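Local coordinates for protein N-methyltransferase (Streptoalloteichus sp. ATCC 53650, PDB 5BSZ) that probably transfers a methyl group from S-adenosylmethionine to a sugar amine, as a sugar N-methyltransferase linked to the trideoxysugar of kedarcidin, at residues W36-R39 with V40-R44; R87-T90 with A91-V94; A130-A133 with M134-L138; H179-D183 with V184-E188. All coordinates share one frame; numbering follows the deposited sequence.

Interaction 1 of 4, residues W36-R39 with V40-R44; sequences WVRR and VVRER
A chi1 of 175° sets V37 CG1 opposite its amide nitrogen, and with V41 CG2 anti to its carbonyl carbon the two valines, one helical turn apart, lie side by side and point the same way, V37 CG1 4.2 Å from V41 CG2. On another flank R39 and E43 repeat the i to i+4 spacing with charge. E43 has CG beside its backbone N (chi1 -65°), which lays CG 3.2 Å from R39 O and sends the extended carboxylate back along the helix. R39 NE and E43 OE2 remain 4.0 Å apart, the oxygen well out of the guanidinium plane, so no N-H points at it and any attraction is probably one of charge alone; the salt bridge of R39 is with D232. E43 OE1 instead takes R44 NH1 at 2.9 Å through its anti lone pair. The same NH1 reaches V40 O at 3.0 Å, in the carbonyl plane on a lone pair, tying a helix carbonyl to a carboxylate. R38 and R42 bring NH1 to NH1 at 4.4 Å, like charges that E35, bridged to R38, probably tempers, while R42 NE bonds to A48 O, which holds that guanidinium. Beneath run four regular alpha-helical bonds, from V40 N to W36 O through E43 N to R39 O. Helix 30-44 packs on the Rossmann-like sheet of the methyltransferase fold: V41 rests on V143 and V145 of strand 143-146, V40 on V242 of strand 240-245 and L230 of strand 225-230, while R44 bridges to E228.

Interaction 2 of 4, residues R87-T90 with A91-V94; sequences RKLT and ATPV. With EDO (1,2-ethanediol), chain D.
L89 meets T92 and V94 where helix 79-88 gives way to the loop before strand 94-96, a helix-to-strand connection in the Rossmann-like methyltransferase domain. The apolar part is carried by L89. Its CB faces T92 CB at 3.8 Å, and the two side chains cross obliquely, so that L89 CD1 also comes to 4.0 Å from T92 CG2. Because L89 CG is anti to the carbonyl carbon (chi1 -63°), the same CD1 extends to V94 CG2 at 4.2 Å, and one methyl touches both T92 and V94. L62 and A63 of helix 60-65 pack against L89, while T92 touches A72 of strand 71-76.

The polar part is sparser. L89 is the first residue to leave helical geometry, and A91 adopts positive phi (57°), which folds the chain back on itself. V94 N is held by E86 and V94 O by R82, both on the preceding helix, which fastens the start of the strand to that helix. The V94 side chain lies about 4 Å from that of E76, which binds S-adenosyl-L-homocysteine. A 1,2-ethanediol, probably from the crystallisation liquor, sits near the helix end and bonds to E86 O; its place beside L89 O is doubtful. Within the turn, T92 OG1, anti to its own carbonyl carbon, lies 3.1 Å from T90 O, a likely hydrogen bond whose proton is not settled.

Interaction 3 of 4, residues A130-A133 with M134-L138; sequences AVRA and MARHL
A130 O, V131 O and R132 O accept the amides of M134, A135 and R136 as the last alpha-helical bonds of helix 124-135, and a type I turn from A135 to L138 then leads the chain off. This is the helix of the beta-alpha-beta unit formed with strands 110-113 and 143-146 in the Rossmann-like methyltransferase fold. R136 folds back over the final turn. Its CG lies between backbone N and carbonyl carbon (chi1 64°), and from there the chain runs extended to NE, which lays the guanidinium flat against A133: the CA of A133 sits 3.4 Å above the guanidinium plane, over its centre. A133 CB is 3.6 Å from R136 NH2, and R136 CG lies 3.3 Å from A133 O. One face lies on the helix, and the N-H groups are taken by residues 101-103: NE is salt-bridged to D103 and NH2 to D101, with NH2 also hydrogen-bonded to F102 O. An alanine in place of R136 is likely to leave both aspartates without their cationic mate and uncover the backbone of A133. On the inner flank the extended M134 chain packs on V111, C113 and L144, its side chain about 4 Å from that of M99, which binds S-adenosyl-L-homocysteine; its CG passes 3.4 Å from A130 O. H137 stacks on F102 and gives NE2 a bond with L104 N, so both ring nitrogens are engaged and its rotation is probably fixed. Its ND1 donates to A133 O at 2.7 Å, the oxygen lying exactly in the ring plane.

Interaction 4 of 4, residues H179-D183 with V184-E188; sequences HRIGD and VSRHE
H179 and R186 make the tightly packed end of this beta hairpin, side by side on one face of the sheet. They form a hydrogen-bonded pair, R186 N to H179 O at 2.7 Å and nearly straight, H179 N to R186 O at 3.0 Å. R186 CB sits over a face of the H179 ring, 4.3 Å from its centroid, as a CH-pi contact. With chi1 at 179° and a bend further out, R186 carries its guanidinium under I181 CD1, 3.3 Å above its plane toward the rim. Ring and guanidinium planes stand 88° apart. Polar ends are gripped from outside: R186 NE by D207, its NH1 by D13 of the third subunit and M3 O of the second, and H179 NE2 by that same D13. A methionine in place of R186 would probably leave D207 and D13 of the third subunit without their cationic partner. A water lies 2.6 Å from H179 ND1 and within bonding distance of R186 O and of E188 OE1, which is salt-bridged to R177.

The turn end is looser: a type II' turn with exposed G182, at positive phi (52°), and D183 joins I181 to V184. On the opposite face S185 OG, also bonded to W149 NE1, shares a 2.9 Å hydrogen bond with H187 NE2, of the thymidine pocket. Strands 171-181 and 184-195 are the central pair of the antiparallel sheet, between 160-166 and 198-209.

Interactions 1, 2 and 3 belong to the Rossmann-like domain, and interaction 4 to the separate antiparallel sheet. Interaction 3 is the most buried; interactions 1, 2 and 4 are partly buried. Interactions 1 and 3 are helix segments that both pack on strand 143-146, their centres about 18 Å apart, but one carries charged pairs on its outer flank while the other ends in a flat arginine and a histidine bonded to the last turn. Interaction 2, mostly apolar, links a helix to a strand. Interaction 4, about 34 Å from interaction 2 between centres, is the one whose segments touch other subunits, and there R186 finds a partner in another subunit as well as its own.

Interaction 1 of 4, residues W36-R39 with V40-R44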
loop_
_atom_site.group_PDB
_atom_site.type_symbol
_atom_site.label_atom_id
_atom_site.label_comp_id
_atom_site.label_asym_id
_atom_site.label_seq_id
_atom_site.Cartn_x
_atom_site.Cartn_y
_atom_site.Cartn_z
ATOM N N TRP A 36 36.287 -18.896 4.600
ATOM C CA TRP A 36 37.177 -17.785 4.238
ATOM C C TRP A 36 37.834 -17.141 5.445
ATOM O O TRP A 36 39.034 -16.885 5.468
ATOM C CB TRP A 36 36.494 -16.637 3.508
ATOM C CG TRP A 36 35.722 -16.984 2.287
ATOM C CD1 TRP A 36 35.920 -18.044 1.448
ATOM C CD2 TRP A 36 34.610 -16.243 1.759
ATOM N NE1 TRP A 36 34.967 -18.029 0.444
ATOM C CE2 TRP A 36 34.179 -16.917 0.588
ATOM C CE3 TRP A 36 33.952 -15.070 2.150
ATOM C CZ2 TRP A 36 33.119 -16.461 -0.188
ATOM C CZ3 TRP A 36 32.883 -14.613 1.365
ATOM C CH2 TRP A 36 32.494 -15.301 0.214
ATOM N N VAL A 37 37.015 -16.806 6.435
ATOM C CA VAL A 37 37.496 -16.096 7.613
ATOM C C VAL A 37 38.524 -16.978 8.355
ATOM O O VAL A 37 39.627 -16.528 8.655
ATOM C CB VAL A 37 36.329 -15.755 8.581
ATOM C CG1 VAL A 37 36.879 -15.113 9.863
ATOM C CG2 VAL A 37 35.327 -14.810 7.906
ATOM N N ARG A 38 38.165 -18.224 8.624
ATOM C CA ARG A 38 39.018 -19.147 9.379
ATOM C C ARG A 38 40.415 -19.232 8.732
ATOM O O ARG A 38 41.463 -19.095 9.373
ATOM C CB ARG A 38 38.372 -20.542 9.452
ATOM C CG ARG A 38 39.264 -21.596 10.139
ATOM C CD ARG A 38 38.856 -23.037 9.832
ATOM N NE ARG A 38 39.393 -23.370 8.522
ATOM C CZ ARG A 38 40.686 -23.633 8.290
ATOM N NH1 ARG A 38 41.562 -23.761 9.289
ATOM N NH2 ARG A 38 41.083 -23.818 7.036
ATOM N N ARG A 39 40.398 -19.413 7.419
ATOM C CA ARG A 39 41.600 -19.642 6.624
ATOM C C ARG A 39 42.491 -18.425 6.611
ATOM O O ARG A 39 43.696 -18.527 6.874
ATOM C CB ARG A 39 41.200 -20.044 5.199
ATOM C CG ARG A 39 42.327 -20.356 4.238
ATOM C CD ARG A 39 41.809 -20.435 2.804
ATOM N NE ARG A 39 42.664 -19.613 1.953
ATOM C CZ ARG A 39 42.921 -19.845 0.673
ATOM N NH1 ARG A 39 43.731 -19.025 0.016
ATOM N NH2 ARG A 39 42.363 -20.869 0.045
ATOM N N VAL A 40 41.928 -17.257 6.297
ATOM C CA VAL A 40 42.711 -16.035 6.218
ATOM C C VAL A 40 43.295 -15.661 7.606
ATOM O O VAL A 40 44.407 -15.154 7.736
ATOM C CB VAL A 40 41.820 -14.876 5.689
ATOM C CG1 VAL A 40 42.475 -13.553 5.954
ATOM C CG2 VAL A 40 41.519 -15.028 4.198
ATOM N N VAL A 41 42.515 -15.860 8.664
ATOM C CA VAL A 41 42.974 -15.618 10.041
ATOM C C VAL A 41 44.098 -16.619 10.458
ATOM O O VAL A 41 45.148 -16.207 10.935
ATOM C CB VAL A 41 41.786 -15.708 11.027
ATOM C CG1 VAL A 41 42.265 -15.754 12.488
ATOM C CG2 VAL A 41 40.874 -14.486 10.824
ATOM N N ARG A 42 43.883 -17.910 10.252
ATOM C CA ARG A 42 44.858 -18.902 10.687
ATOM C C ARG A 42 46.161 -18.828 9.902
ATOM O O ARG A 42 47.236 -19.020 10.480
ATOM C CB ARG A 42 44.250 -20.280 10.694
ATOM C CG ARG A 42 43.205 -20.488 11.786
ATOM C CD ARG A 42 43.884 -20.723 13.131
ATOM N NE ARG A 42 42.926 -20.898 14.230
ATOM C CZ ARG A 42 42.151 -21.961 14.405
ATOM N NH1 ARG A 42 42.180 -22.995 13.582
ATOM N NH2 ARG A 42 41.322 -22.023 15.426
ATOM N N GLU A 43 46.110 -18.446 8.630
ATOM C CA GLU A 43 47.349 -18.163 7.904
ATOM C C GLU A 43 48.191 -17.099 8.562
ATOM O O GLU A 43 49.403 -17.148 8.439
ATOM C CB GLU A 43 47.167 -17.653 6.465
ATOM C CG GLU A 43 46.544 -18.631 5.499
ATOM C CD GLU A 43 46.316 -18.029 4.105
ATOM O OE1 GLU A 43 45.977 -16.839 3.930
ATOM O OE2 GLU A 43 46.398 -18.795 3.142
ATOM N N ARG A 44 47.565 -16.072 9.127
ATOM C CA ARG A 44 48.296 -14.907 9.609
ATOM C C ARG A 44 48.492 -15.023 11.135
ATOM O O ARG A 44 49.320 -14.335 11.690
ATOM C CB ARG A 44 47.554 -13.616 9.255
ATOM C CG ARG A 44 47.685 -13.140 7.797
ATOM C CD ARG A 44 46.397 -12.439 7.276
ATOM N NE ARG A 44 46.585 -12.195 5.846
ATOM C CZ ARG A 44 46.377 -13.128 4.933
ATOM N NH1 ARG A 44 45.826 -14.294 5.261
ATOM N NH2 ARG A 44 46.667 -12.865 3.688
#

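Interaction 2 of 4, residues R87-T90 with A91-V94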
loop_
_atom_site.group_PDB
_atom_site.type_symbol
_atom_site.label_atom_id
_atom_site.label_comp_id
_atom_site.label_asym_id
_atom_site.label_seq_id
_atom_site.Cartn_x
_atom_site.Cartn_y
_atom_site.Cartn_z
ATOM N N ARG A 87 20.127 -16.450 21.295
ATOM C CA ARG A 87 19.366 -17.678 21.370
ATOM C C ARG A 87 20.049 -18.817 20.642
ATOM O O ARG A 87 20.037 -19.934 21.147
ATOM C CB ARG A 87 17.993 -17.443 20.733
ATOM C CG ARG A 87 16.832 -18.176 21.378
ATOM C CD ARG A 87 15.504 -17.769 20.742
ATOM N NE ARG A 87 15.227 -16.342 20.910
ATOM C CZ ARG A 87 14.926 -15.484 19.933
ATOM N NH1 ARG A 87 14.820 -15.862 18.661
ATOM N NH2 ARG A 87 14.711 -14.217 20.245
ATOM N N LYS A 88 20.624 -18.572 19.461
ATOM C CA LYS A 88 21.138 -19.672 18.641
ATOM C C LYS A 88 22.503 -20.173 19.093
ATOM O O LYS A 88 22.854 -21.292 18.823
ATOM C CB LYS A 88 21.181 -19.276 17.171
ATOM C CG LYS A 88 22.046 -20.155 16.282
ATOM C CD LYS A 88 22.300 -19.414 14.976
ATOM C CE LYS A 88 21.099 -19.590 14.072
ATOM N NZ LYS A 88 20.923 -18.423 13.176
ATOM N N LEU A 89 23.274 -19.335 19.772
ATOM C CA LEU A 89 24.647 -19.622 20.133
ATOM C C LEU A 89 24.650 -20.097 21.593
ATOM O O LEU A 89 23.656 -19.949 22.289
ATOM C CB LEU A 89 25.488 -18.354 19.964
ATOM C CG LEU A 89 25.526 -17.866 18.503
ATOM C CD1 LEU A 89 26.140 -16.462 18.415
ATOM C CD2 LEU A 89 26.325 -18.881 17.697
ATOM N N THR A 90 25.747 -20.682 22.044
ATOM C CA THR A 90 25.924 -21.096 23.450
ATOM C C THR A 90 27.015 -20.277 24.097
ATOM O O THR A 90 28.147 -20.282 23.628
ATOM C CB THR A 90 26.301 -22.600 23.535
ATOM O OG1 THR A 90 25.193 -23.365 23.052
ATOM C CG2 THR A 90 26.618 -23.047 24.986
ATOM N N ALA A 91 26.691 -19.514 25.134
ATOM C CA ALA A 91 27.734 -18.798 25.886
ATOM C C ALA A 91 28.561 -17.882 24.994
ATOM O O ALA A 91 29.733 -17.642 25.269
ATOM C CB ALA A 91 28.680 -19.760 26.590
ATOM N N THR A 92 27.939 -17.367 23.940
ATOM C CA THR A 92 28.553 -16.363 23.080
ATOM C C THR A 92 27.713 -15.099 23.200
ATOM O O THR A 92 26.558 -15.077 22.763
ATOM C CB THR A 92 28.607 -16.862 21.627
ATOM O OG1 THR A 92 29.228 -18.145 21.601
ATOM C CG2 THR A 92 29.409 -15.935 20.713
ATOM N N PRO A 93 28.293 -14.043 23.799
ATOM C CA PRO A 93 27.511 -12.852 23.960
ATOM C C PRO A 93 27.351 -12.173 22.590
ATOM O O PRO A 93 28.298 -12.172 21.799
ATOM C CB PRO A 93 28.349 -12.006 24.886
ATOM C CG PRO A 93 29.760 -12.462 24.677
ATOM C CD PRO A 93 29.652 -13.919 24.362
ATOM N N VAL A 94 26.170 -11.615 22.373
ATOM C CA VAL A 94 25.889 -10.696 21.277
ATOM C C VAL A 94 25.464 -9.386 21.871
ATOM O O VAL A 94 24.442 -9.277 22.573
ATOM C CB VAL A 94 24.827 -11.289 20.355
ATOM C CG1 VAL A 94 24.734 -10.451 19.082
ATOM C CG2 VAL A 94 25.213 -12.710 19.962
HETATM C C1 EDO D . 21.206 -19.830 23.562
HETATM O O1 EDO D . 21.248 -21.243 23.310
HETATM C C2 EDO D . 22.160 -19.476 24.693
HETATM O O2 EDO D . 22.959 -18.351 24.304
#

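Interaction 3 of 4, residues A130-A133 with M134-L138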
loop_
_atom_site.group_PDB
_atom_site.type_symbol
_atom_site.label_atom_id
_atom_site.label_comp_id
_atom_site.label_asym_id
_atom_site.label_seq_id
_atom_site.Cartn_x
_atom_site.Cartn_y
_atom_site.Cartn_z
ATOM N N ALA A 130 34.248 3.000 11.320
ATOM C CA ALA A 130 33.958 1.566 11.531
ATOM C C ALA A 130 35.238 0.718 11.583
ATOM O O ALA A 130 35.367 -0.181 12.376
ATOM C CB ALA A 130 33.047 0.992 10.446
ATOM N N VAL A 131 36.165 0.928 10.660
ATOM C CA VAL A 131 37.348 0.085 10.585
ATOM C C VAL A 131 38.251 0.364 11.786
ATOM O O VAL A 131 38.875 -0.556 12.348
ATOM C CB VAL A 131 38.065 0.314 9.247
ATOM C CG1 VAL A 131 39.396 -0.409 9.218
ATOM C CG2 VAL A 131 37.162 -0.191 8.106
ATOM N N ARG A 132 38.299 1.625 12.192
ATOM C CA ARG A 132 39.012 1.954 13.421
ATOM C C ARG A 132 38.430 1.261 14.651
ATOM O O ARG A 132 39.165 0.745 15.528
ATOM C CB ARG A 132 39.056 3.465 13.600
ATOM C CG ARG A 132 40.266 3.973 14.368
ATOM C CD ARG A 132 40.871 5.242 13.719
ATOM N NE ARG A 132 39.824 6.112 13.163
ATOM C CZ ARG A 132 39.720 6.582 11.908
ATOM N NH1 ARG A 132 40.652 6.342 10.952
ATOM N NH2 ARG A 132 38.623 7.316 11.630
ATOM N N ALA A 133 37.107 1.285 14.762
ATOM C CA ALA A 133 36.479 0.701 15.932
ATOM C C ALA A 133 36.747 -0.795 15.948
ATOM O O ALA A 133 36.959 -1.316 17.022
ATOM C CB ALA A 133 34.974 0.933 15.962
ATOM N N MET A 134 36.636 -1.479 14.797
ATOM C CA MET A 134 37.075 -2.864 14.649
ATOM C C MET A 134 38.542 -3.108 15.058
ATOM O O MET A 134 38.809 -4.022 15.824
ATOM C CB MET A 134 36.840 -3.438 13.238
ATOM C CG MET A 134 35.324 -3.517 12.937
ATOM S SD MET A 134 35.096 -3.853 11.179
ATOM C CE MET A 134 33.349 -3.451 11.166
ATOM N N ALA A 135 39.461 -2.304 14.515
ATOM C CA ALA A 135 40.906 -2.415 14.768
ATOM C C ALA A 135 41.290 -2.233 16.245
ATOM O O ALA A 135 42.239 -2.884 16.702
ATOM C CB ALA A 135 41.656 -1.391 13.912
ATOM N N ARG A 136 40.587 -1.399 17.003
ATOM C CA ARG A 136 40.915 -1.321 18.420
ATOM C C ARG A 136 40.411 -2.480 19.251
ATOM O O ARG A 136 40.620 -2.495 20.461
ATOM C CB ARG A 136 40.472 -0.020 19.042
ATOM C CG ARG A 136 39.007 0.234 19.064
ATOM C CD ARG A 136 38.809 1.740 19.241
ATOM N NE ARG A 136 37.384 2.024 19.364
ATOM C CZ ARG A 136 36.684 2.898 18.630
ATOM N NH1 ARG A 136 37.257 3.666 17.689
ATOM N NH2 ARG A 136 35.381 2.993 18.852
ATOM N N HIS A 137 39.714 -3.428 18.623
ATOM C CA HIS A 137 39.422 -4.668 19.320
ATOM C C HIS A 137 40.368 -5.773 18.958
ATOM O O HIS A 137 40.035 -6.953 19.146
ATOM C CB HIS A 137 37.996 -5.114 19.050
ATOM C CG HIS A 137 37.006 -4.201 19.683
ATOM N ND1 HIS A 137 36.649 -2.978 19.142
ATOM C CD2 HIS A 137 36.372 -4.297 20.871
ATOM C CE1 HIS A 137 35.793 -2.384 19.954
ATOM N NE2 HIS A 137 35.623 -3.161 21.014
ATOM N N LEU A 138 41.524 -5.391 18.409
ATOM C CA LEU A 138 42.562 -6.354 18.068
ATOM C C LEU A 138 43.852 -6.098 18.842
ATOM O O LEU A 138 44.206 -4.932 19.045
ATOM C CB LEU A 138 42.956 -6.240 16.594
ATOM C CG LEU A 138 41.886 -6.614 15.571
ATOM C CD1 LEU A 138 42.335 -6.270 14.167
ATOM C CD2 LEU A 138 41.569 -8.065 15.682
#

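Interaction 4 of 4, residues H179-D183 with V184-E188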
loop_
_atom_site.group_PDB
_atom_site.type_symbol
_atom_site.label_atom_id
_atom_site.label_comp_id
_atom_site.label_asym_id
_atom_site.label_seq_id
_atom_site.Cartn_x
_atom_site.Cartn_y
_atom_site.Cartn_z
ATOM N N HIS A 179 19.372 -0.966 -7.982
ATOM C CA HIS A 179 19.867 -0.025 -8.963
ATOM C C HIS A 179 20.826 0.959 -8.317
ATOM O O HIS A 179 20.850 1.164 -7.090
ATOM C CB HIS A 179 18.759 0.742 -9.687
ATOM C CG HIS A 179 18.036 1.761 -8.865
ATOM N ND1 HIS A 179 17.032 1.425 -7.976
ATOM C CD2 HIS A 179 18.101 3.109 -8.871
ATOM C CE1 HIS A 179 16.571 2.521 -7.425
ATOM N NE2 HIS A 179 17.234 3.551 -7.909
ATOM N N ARG A 180 21.588 1.593 -9.186
ATOM C CA ARG A 180 22.683 2.440 -8.786
ATOM C C ARG A 180 22.164 3.856 -8.755
ATOM O O ARG A 180 21.409 4.282 -9.642
ATOM C CB ARG A 180 23.774 2.240 -9.848
ATOM C CG ARG A 180 24.996 3.121 -9.705
ATOM C CD ARG A 180 25.734 3.209 -11.063
ATOM N NE ARG A 180 26.012 1.909 -11.687
ATOM C CZ ARG A 180 27.120 1.188 -11.516
ATOM N NH1 ARG A 180 27.259 0.038 -12.149
ATOM N NH2 ARG A 180 28.095 1.641 -10.728
ATOM N N ILE A 181 22.513 4.596 -7.712
ATOM C CA ILE A 181 22.328 6.042 -7.651
ATOM C C ILE A 181 23.598 6.731 -7.168
ATOM O O ILE A 181 24.020 6.562 -6.004
ATOM C CB ILE A 181 21.253 6.445 -6.633
ATOM C CG1 ILE A 181 19.915 5.756 -6.921
ATOM C CG2 ILE A 181 21.074 7.966 -6.605
ATOM C CD1 ILE A 181 19.052 5.836 -5.676
ATOM N N GLY A 182 24.219 7.524 -8.035
ATOM C CA GLY A 182 25.539 8.104 -7.715
ATOM C C GLY A 182 26.482 6.972 -7.277
ATOM O O GLY A 182 26.637 6.008 -8.005
ATOM N N ASP A 183 27.091 7.066 -6.097
ATOM C CA ASP A 183 27.919 5.978 -5.561
ATOM C C ASP A 183 27.197 5.135 -4.487
ATOM O O ASP A 183 27.845 4.612 -3.597
ATOM C CB ASP A 183 29.287 6.475 -5.061
ATOM C CG ASP A 183 29.171 7.328 -3.797
ATOM O OD1 ASP A 183 28.082 7.885 -3.613
ATOM O OD2 ASP A 183 30.107 7.478 -2.967
ATOM N N VAL A 184 25.889 4.952 -4.620
ATOM C CA VAL A 184 25.024 4.122 -3.774
ATOM C C VAL A 184 24.311 3.066 -4.577
ATOM O O VAL A 184 23.932 3.294 -5.725
ATOM C CB VAL A 184 24.054 5.062 -2.985
ATOM C CG1 VAL A 184 22.746 4.423 -2.516
ATOM C CG2 VAL A 184 24.808 5.696 -1.867
ATOM N N SER A 185 24.224 1.835 -4.083
ATOM C CA SER A 185 23.279 0.867 -4.657
ATOM C C SER A 185 22.028 0.849 -3.746
ATOM O O SER A 185 22.124 0.900 -2.524
ATOM C CB SER A 185 23.889 -0.508 -4.814
ATOM O OG SER A 185 24.400 -1.055 -3.589
ATOM N N ARG A 186 20.865 0.940 -4.368
ATOM C CA ARG A 186 19.594 0.953 -3.698
ATOM C C ARG A 186 18.867 -0.333 -3.945
ATOM O O ARG A 186 18.643 -0.755 -5.095
ATOM C CB ARG A 186 18.757 2.128 -4.186
ATOM C CG ARG A 186 17.386 2.214 -3.547
ATOM C CD ARG A 186 16.873 3.648 -3.616
ATOM N NE ARG A 186 17.604 4.544 -2.709
ATOM C CZ ARG A 186 17.363 5.829 -2.583
ATOM N NH1 ARG A 186 16.407 6.394 -3.308
ATOM N NH2 ARG A 186 17.994 6.538 -1.677
ATOM N N HIS A 187 18.526 -0.987 -2.850
ATOM C CA HIS A 187 17.992 -2.349 -2.870
ATOM C C HIS A 187 16.533 -2.379 -2.424
ATOM O O HIS A 187 16.177 -1.946 -1.310
ATOM C CB HIS A 187 18.869 -3.252 -1.952
ATOM C CG HIS A 187 20.270 -3.325 -2.438
ATOM N ND1 HIS A 187 20.731 -4.363 -3.223
ATOM C CD2 HIS A 187 21.297 -2.448 -2.323
ATOM C CE1 HIS A 187 21.982 -4.116 -3.572
ATOM N NE2 HIS A 187 22.346 -2.957 -3.047
ATOM N N GLU A 188 15.653 -2.842 -3.306
ATOM C CA GLU A 188 14.231 -2.984 -2.930
ATOM C C GLU A 188 13.866 -4.447 -2.784
ATOM O O GLU A 188 14.181 -5.249 -3.685
ATOM C CB GLU A 188 13.372 -2.455 -4.029
ATOM C CG GLU A 188 13.418 -1.001 -4.261
ATOM C CD GLU A 188 12.847 -0.620 -5.612
ATOM O OE1 GLU A 188 13.509 -0.875 -6.653
ATOM O OE2 GLU A 188 11.742 -0.038 -5.616
HETATM O O HOH W 1 16.122 -0.702 -6.847
#